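Mandelate racemase / muconate lactonizing enzyme, C-terminal domain protein (Labrenzia alexandrii, PDB 4E5T) probably acts as a magnesium-dependent enzyme of the mandelate racemase/muconate lactonizing type in the enolase superfamily, abstracting a proton next to a substrate carboxylate. Local coordinates at residues W75-Y79 / V91-L95; M288-R292 / V323-N327; F26-V30 / G97-C102. One frame throughout, in Å; residues are numbered along the deposited sequence.

Contact 1 of 3, residues W75-Y79 / V91-L95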
# COMPACT_ATOMS: atom_id res chain seq x y z
N TRP A 75 -19.14 -30.14 -9.60
CA TRP A 75 -19.05 -28.89 -8.84
C TRP A 75 -19.28 -27.64 -9.69
O TRP A 75 -20.13 -26.82 -9.39
CB TRP A 75 -17.67 -28.82 -8.23
CG TRP A 75 -17.52 -28.00 -7.02
CD1 TRP A 75 -17.50 -28.44 -5.75
CD2 TRP A 75 -17.29 -26.59 -6.97
NE1 TRP A 75 -17.29 -27.40 -4.89
CE2 TRP A 75 -17.15 -26.25 -5.62
CE3 TRP A 75 -17.19 -25.58 -7.93
CZ2 TRP A 75 -16.95 -24.94 -5.19
CZ3 TRP A 75 -16.97 -24.28 -7.52
CH2 TRP A 75 -16.85 -23.97 -6.16
N HIS A 76 -18.53 -27.50 -10.77
CA HIS A 76 -18.72 -26.36 -11.65
C HIS A 76 -20.13 -26.29 -12.27
O HIS A 76 -20.74 -25.22 -12.31
CB HIS A 76 -17.60 -26.28 -12.69
CG HIS A 76 -16.30 -25.79 -12.11
ND1 HIS A 76 -15.40 -26.61 -11.49
CD2 HIS A 76 -15.78 -24.54 -12.04
CE1 HIS A 76 -14.36 -25.90 -11.07
NE2 HIS A 76 -14.57 -24.64 -11.39
N LYS A 77 -20.66 -27.42 -12.71
CA LYS A 77 -22.05 -27.48 -13.19
C LYS A 77 -23.02 -26.92 -12.17
O LYS A 77 -23.97 -26.25 -12.53
CB LYS A 77 -22.46 -28.92 -13.54
CG LYS A 77 -22.04 -29.37 -14.93
CD LYS A 77 -22.55 -30.75 -15.26
CE LYS A 77 -24.06 -30.84 -15.17
NZ LYS A 77 -24.52 -32.27 -15.27
N THR A 78 -22.77 -27.19 -10.90
CA THR A 78 -23.70 -26.83 -9.84
C THR A 78 -23.56 -25.36 -9.43
O THR A 78 -24.55 -24.63 -9.29
CB THR A 78 -23.47 -27.75 -8.64
OG1 THR A 78 -23.76 -29.08 -9.05
CG2 THR A 78 -24.38 -27.40 -7.48
N TYR A 79 -22.31 -24.98 -9.25
CA TYR A 79 -21.89 -23.64 -8.89
C TYR A 79 -22.25 -22.58 -9.94
O TYR A 79 -22.43 -21.40 -9.61
CB TYR A 79 -20.37 -23.68 -8.72
CG TYR A 79 -19.75 -22.41 -8.26
CD1 TYR A 79 -20.12 -21.83 -7.05
CD2 TYR A 79 -18.76 -21.79 -9.01
CE1 TYR A 79 -19.53 -20.65 -6.61
CE2 TYR A 79 -18.16 -20.62 -8.58
CZ TYR A 79 -18.55 -20.06 -7.38
OH TYR A 79 -17.94 -18.90 -6.96
N VAL A 91 -26.67 -23.01 -1.72
CA VAL A 91 -26.26 -23.97 -2.74
C VAL A 91 -25.08 -24.77 -2.27
O VAL A 91 -25.11 -26.00 -2.30
CB VAL A 91 -25.85 -23.30 -4.03
CG1 VAL A 91 -25.23 -24.33 -4.98
CG2 VAL A 91 -27.03 -22.63 -4.66
N MET A 92 -24.03 -24.08 -1.84
CA MET A 92 -22.79 -24.78 -1.52
C MET A 92 -22.93 -25.87 -0.43
O MET A 92 -22.16 -26.82 -0.42
CB MET A 92 -21.68 -23.77 -1.17
CG MET A 92 -20.30 -24.14 -1.69
SD MET A 92 -20.16 -24.13 -3.48
CE MET A 92 -21.03 -22.60 -3.85
N GLY A 93 -23.93 -25.74 0.44
CA GLY A 93 -24.17 -26.74 1.47
C GLY A 93 -24.76 -28.00 0.86
O GLY A 93 -24.32 -29.12 1.14
N VAL A 94 -25.79 -27.82 0.04
CA VAL A 94 -26.33 -28.89 -0.77
C VAL A 94 -25.23 -29.56 -1.59
O VAL A 94 -25.15 -30.77 -1.65
CB VAL A 94 -27.40 -28.36 -1.73
CG1 VAL A 94 -27.72 -29.38 -2.81
CG2 VAL A 94 -28.63 -27.99 -0.97
N LEU A 95 -24.40 -28.75 -2.23
CA LEU A 95 -23.28 -29.28 -3.02
C LEU A 95 -22.28 -30.06 -2.17
O LEU A 95 -21.83 -31.13 -2.58
CB LEU A 95 -22.57 -28.15 -3.75
CG LEU A 95 -21.40 -28.58 -4.62
CD1 LEU A 95 -21.80 -29.77 -5.46
CD2 LEU A 95 -21.02 -27.41 -5.51

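Contact 2 of 3, residues M288-R292 / V323-N327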
# COMPACT_ATOMS: atom_id res chain seq x y z
N MET A 288 -13.10 -24.79 8.14
CA MET A 288 -14.12 -25.22 7.20
C MET A 288 -15.04 -26.21 7.88
O MET A 288 -14.59 -27.08 8.63
CB MET A 288 -13.52 -25.93 5.99
CG MET A 288 -12.37 -25.23 5.35
SD MET A 288 -10.83 -26.07 5.70
CE MET A 288 -11.36 -27.28 6.90
N ASN A 289 -16.34 -26.05 7.64
CA ASN A 289 -17.28 -27.15 7.83
C ASN A 289 -17.40 -27.84 6.48
O ASN A 289 -17.71 -27.21 5.47
CB ASN A 289 -18.64 -26.63 8.27
CG ASN A 289 -19.58 -27.74 8.68
OD1 ASN A 289 -20.19 -28.41 7.85
ND2 ASN A 289 -19.73 -27.92 9.98
N LEU A 290 -17.14 -29.14 6.43
CA LEU A 290 -17.24 -29.83 5.15
C LEU A 290 -18.66 -30.01 4.62
O LEU A 290 -18.85 -30.42 3.48
CB LEU A 290 -16.48 -31.16 5.17
CG LEU A 290 -15.03 -30.91 4.76
CD1 LEU A 290 -14.17 -30.72 5.97
CD2 LEU A 290 -14.52 -32.00 3.86
N GLY A 291 -19.66 -29.69 5.45
CA GLY A 291 -21.05 -29.76 5.03
C GLY A 291 -21.46 -28.52 4.27
O GLY A 291 -22.58 -28.42 3.75
N ARG A 292 -20.52 -27.58 4.18
CA ARG A 292 -20.81 -26.24 3.71
C ARG A 292 -19.77 -25.71 2.75
O ARG A 292 -20.11 -25.13 1.73
CB ARG A 292 -20.91 -25.31 4.90
CG ARG A 292 -20.76 -23.85 4.58
CD ARG A 292 -21.21 -23.02 5.73
NE ARG A 292 -22.66 -22.90 5.75
CZ ARG A 292 -23.35 -22.46 6.79
NH1 ARG A 292 -22.67 -22.12 7.89
NH2 ARG A 292 -24.68 -22.36 6.74
N VAL A 323 -20.64 -35.22 8.50
CA VAL A 323 -19.70 -34.11 8.42
C VAL A 323 -18.45 -34.44 9.23
O VAL A 323 -17.34 -34.16 8.80
CB VAL A 323 -20.34 -32.75 8.81
CG1 VAL A 323 -19.29 -31.67 9.00
CG2 VAL A 323 -21.31 -32.31 7.74
N ALA A 324 -18.62 -35.09 10.38
CA ALA A 324 -17.46 -35.53 11.16
C ALA A 324 -16.55 -36.44 10.34
O ALA A 324 -15.33 -36.32 10.41
CB ALA A 324 -17.89 -36.21 12.43
N LEU A 325 -17.15 -37.33 9.56
CA LEU A 325 -16.43 -38.28 8.72
C LEU A 325 -15.59 -37.59 7.67
O LEU A 325 -14.42 -37.93 7.47
CB LEU A 325 -17.39 -39.24 8.02
CG LEU A 325 -18.05 -40.33 8.88
CD1 LEU A 325 -18.69 -41.41 8.01
CD2 LEU A 325 -17.05 -40.95 9.83
N ALA A 326 -16.19 -36.62 6.98
CA ALA A 326 -15.46 -35.85 5.97
C ALA A 326 -14.32 -35.05 6.60
O ALA A 326 -13.19 -35.07 6.09
CB ALA A 326 -16.40 -34.95 5.18
N ASN A 327 -14.62 -34.34 7.69
CA ASN A 327 -13.61 -33.67 8.50
C ASN A 327 -12.43 -34.58 8.79
O ASN A 327 -11.27 -34.19 8.59
CB ASN A 327 -14.20 -33.26 9.85
CG ASN A 327 -15.00 -31.99 9.78
OD1 ASN A 327 -15.39 -31.53 8.71
ND2 ASN A 327 -15.28 -31.41 10.94

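Contact 3 of 3, residues F26-V30 / G97-C102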
# COMPACT_ATOMS: atom_id res chain seq x y z
N PHE A 26 -29.01 -35.75 5.88
CA PHE A 26 -28.16 -36.76 5.26
C PHE A 26 -28.57 -36.98 3.82
O PHE A 26 -29.74 -36.80 3.45
CB PHE A 26 -28.24 -38.07 6.04
CG PHE A 26 -27.73 -37.98 7.45
CD1 PHE A 26 -26.63 -37.20 7.75
CD2 PHE A 26 -28.35 -38.66 8.47
CE1 PHE A 26 -26.15 -37.11 9.05
CE2 PHE A 26 -27.88 -38.57 9.78
CZ PHE A 26 -26.78 -37.80 10.06
N VAL A 27 -27.61 -37.35 2.99
CA VAL A 27 -27.92 -37.78 1.64
C VAL A 27 -27.39 -39.20 1.38
O VAL A 27 -26.35 -39.60 1.93
CB VAL A 27 -27.39 -36.79 0.55
CG1 VAL A 27 -28.04 -35.44 0.70
CG2 VAL A 27 -25.89 -36.64 0.62
N LYS A 28 -28.10 -39.95 0.54
CA LYS A 28 -27.67 -41.28 0.09
C LYS A 28 -27.59 -41.33 -1.45
O LYS A 28 -28.61 -41.26 -2.12
CB LYS A 28 -28.66 -42.33 0.62
CG LYS A 28 -28.21 -43.78 0.49
CD LYS A 28 -29.18 -44.55 -0.37
CE LYS A 28 -29.34 -45.98 0.09
NZ LYS A 28 -30.79 -46.37 0.11
N LEU A 29 -26.39 -41.44 -2.01
CA LEU A 29 -26.24 -41.54 -3.47
C LEU A 29 -26.03 -42.97 -3.93
O LEU A 29 -25.20 -43.70 -3.38
CB LEU A 29 -25.06 -40.71 -3.97
CG LEU A 29 -25.07 -39.19 -3.80
CD1 LEU A 29 -24.15 -38.59 -4.83
CD2 LEU A 29 -26.47 -38.66 -3.97
N VAL A 30 -26.78 -43.40 -4.94
CA VAL A 30 -26.63 -44.76 -5.43
C VAL A 30 -26.30 -44.81 -6.91
O VAL A 30 -27.04 -44.28 -7.74
CB VAL A 30 -27.91 -45.57 -5.25
CG1 VAL A 30 -27.63 -47.04 -5.51
CG2 VAL A 30 -28.47 -45.38 -3.86
N GLY A 97 -22.76 -31.71 0.61
CA GLY A 97 -23.38 -33.00 0.85
C GLY A 97 -23.17 -34.03 -0.26
O GLY A 97 -22.58 -35.10 -0.00
N LEU A 98 -23.65 -33.73 -1.46
CA LEU A 98 -23.49 -34.64 -2.60
C LEU A 98 -22.01 -34.94 -2.92
O LEU A 98 -21.66 -36.08 -3.28
CB LEU A 98 -24.19 -34.07 -3.83
CG LEU A 98 -25.62 -33.57 -3.71
CD1 LEU A 98 -25.97 -32.78 -4.94
CD2 LEU A 98 -26.60 -34.71 -3.55
N GLU A 99 -21.14 -33.94 -2.80
CA GLU A 99 -19.74 -34.14 -3.17
C GLU A 99 -19.05 -35.15 -2.24
O GLU A 99 -18.36 -36.04 -2.73
CB GLU A 99 -18.99 -32.79 -3.31
CG GLU A 99 -17.57 -32.88 -3.90
CD GLU A 99 -16.47 -32.94 -2.84
OE1 GLU A 99 -16.70 -33.51 -1.74
OE2 GLU A 99 -15.36 -32.42 -3.08
N MET A 100 -19.24 -35.02 -0.93
CA MET A 100 -18.82 -36.04 0.05
C MET A 100 -19.18 -37.44 -0.41
O MET A 100 -18.37 -38.36 -0.36
CB MET A 100 -19.57 -35.87 1.36
CG MET A 100 -19.10 -34.79 2.28
SD MET A 100 -20.07 -34.89 3.79
CE MET A 100 -19.95 -36.64 4.16
N ALA A 101 -20.44 -37.61 -0.81
CA ALA A 101 -20.97 -38.93 -1.02
C ALA A 101 -20.40 -39.53 -2.31
O ALA A 101 -20.36 -40.76 -2.47
CB ALA A 101 -22.48 -38.89 -1.06
N CYS A 102 -19.95 -38.66 -3.21
CA CYS A 102 -19.19 -39.12 -4.37
C CYS A 102 -17.82 -39.66 -3.93
O CYS A 102 -17.37 -40.68 -4.44
CB CYS A 102 -19.06 -38.02 -5.42
SG CYS A 102 -20.60 -37.58 -6.23

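Contact 1 of 3, residues W75-Y79 / V91-L95
Enolase-superfamily proteins carry an N-terminal capping domain in which a three-stranded antiparallel sheet is joined to a small group of helices, and two of those helices meet here. Helix 71-79 and the start of helix 89-110 follow one another through a short connection and return nearly antiparallel, at 152° between the short segments, whose axes come no nearer than 10.6 Å. Such a wide gap is filled by side chains, with no hydrogen bond across it, and the contact hides 296 Å² in all. Leu95 gives most. Its CA-to-CB bond points at the partner helix, and CD2 lies over the face of the Trp75 indole, 3.7 Å from the centroid of the five-membered ring and 11° off its normal, a textbook CH-pi contact. The same Leu95 CD2 also touches Thr78 CG2 at 3.9 Å. Thr78 faces the partner directly; with OG1 hydrogen-bonded back to Leu74 O, one turn earlier, its methyl serves the apolar interface and also meets Val91 CG1, at 4.0 Å. Phe63 of helix 48-63 packs on both Thr78 and Leu95, closing this part of the core. Met92 starts out sideways, but its end comes nearer, and the sulfur lies beside two aromatic rings, in oblique Met-aromatic contacts with Trp75 and Tyr79. The indole NE1 donates to Gly294 O, and Tyr79 OH is hydrogen-bonded to Glu246 of a second subunit, so the first helix is tied to the barrel domain and to that subunit. At the tip of the methionine, Met92 CE approaches the edge of the Tyr79 ring, 3.4 Å from CD1.

Contact 2 of 3, residues M288-R292 / V323-N327
Leu290 does most of the work in this contact, and its conformation shows how a loop can pack on a helix without any hydrogen bond between them. With chi1 in the m well and chi2 at 95°, between wells, it sends CD2 to within 3.7 Å of Ala326 CB, while CD1 lies a tight 3.1 Å from Asn327 OD1. Val323, with chi1 t, spreads its two methyls along the loop: CG1 is 3.6 Å from Asn289 OD1, and CG2 is 3.7 Å from Gly291 CA, where an added CB would clash. Asn289, at chi1 t, turns OD1 onto the backbone two residues on, accepting from Gly291 N at 2.8 Å in an Asx turn; its ND2 binds His316. Asn327, at chi1 m, likewise donates from ND2 to His316 O. The loop follows strand 285-286, and the side chain of Asn289 lies about 9 Å from the bound magnesium, as is typical of the loops at the C-terminal ends of the barrel strands, which surround the active site in the enolase superfamily.

Contact 3 of 3, residues F26-V30 / G97-C102
Leu29 lies across one turn of the helix facing it, with its CG 3.8 Å from Ala101 CB and its CD1 3.9 Å from both Leu98 O and Cys102 SG. The leucine is thus set among three residues of the helix, and its other methyl, CD2, meets Leu98 CD2 at 4.0 Å. Leu98 leaves its backbone sideways, but its end comes nearer the strand. Two residues before Leu29, Val27 points the same way and rests on the backbone of Gly97, with CG2 3.7 Å from Gly97 O and 4.4 Å from Ala101 CB. The small Ala101 thus serves both strand residues. This is helix-on-sheet packing in the N-terminal capping domain of the enolase superfamily: strand 23-31 is the middle of a three-stranded antiparallel sheet, and helix 89-110 covers one of its faces. The short segments run at 46° to each other with axes 8.4 Å apart, a spacing bridged here by aliphatic side chains with no hydrogen bond between strand and helix. Lys28, between the two contact residues, has its CA-to-CB bond directed away, as expected in an extended strand. Across the helix, Glu99 is turned from the sheet as well; its OE1 and OE2 accept hydrogen bonds from the backbone N atoms of Leu296 and Leu297, at the start of helix 296-308.

Helix 89-110 links the three contacts. Contacts 1 and 3 use successive parts of it, their centres about 12 Å apart, and contact 1 is nested within the chain loop that contact 3 closes. Both belong to the N-terminal domain; contact 2 comes later, in the barrel domain, with its centre about 15 Å from that of contact 1 and 12 Å from that of contact 3. The helix nevertheless touches it twice: Met92 CG lies 3.6 Å from Arg292 O, and Met100 SD 3.9 Å from Ala326 CB. The general principle is that one long helix can pack on its own domain and, with buried residues, on the neighbouring barrel, so that the two domains meet along it.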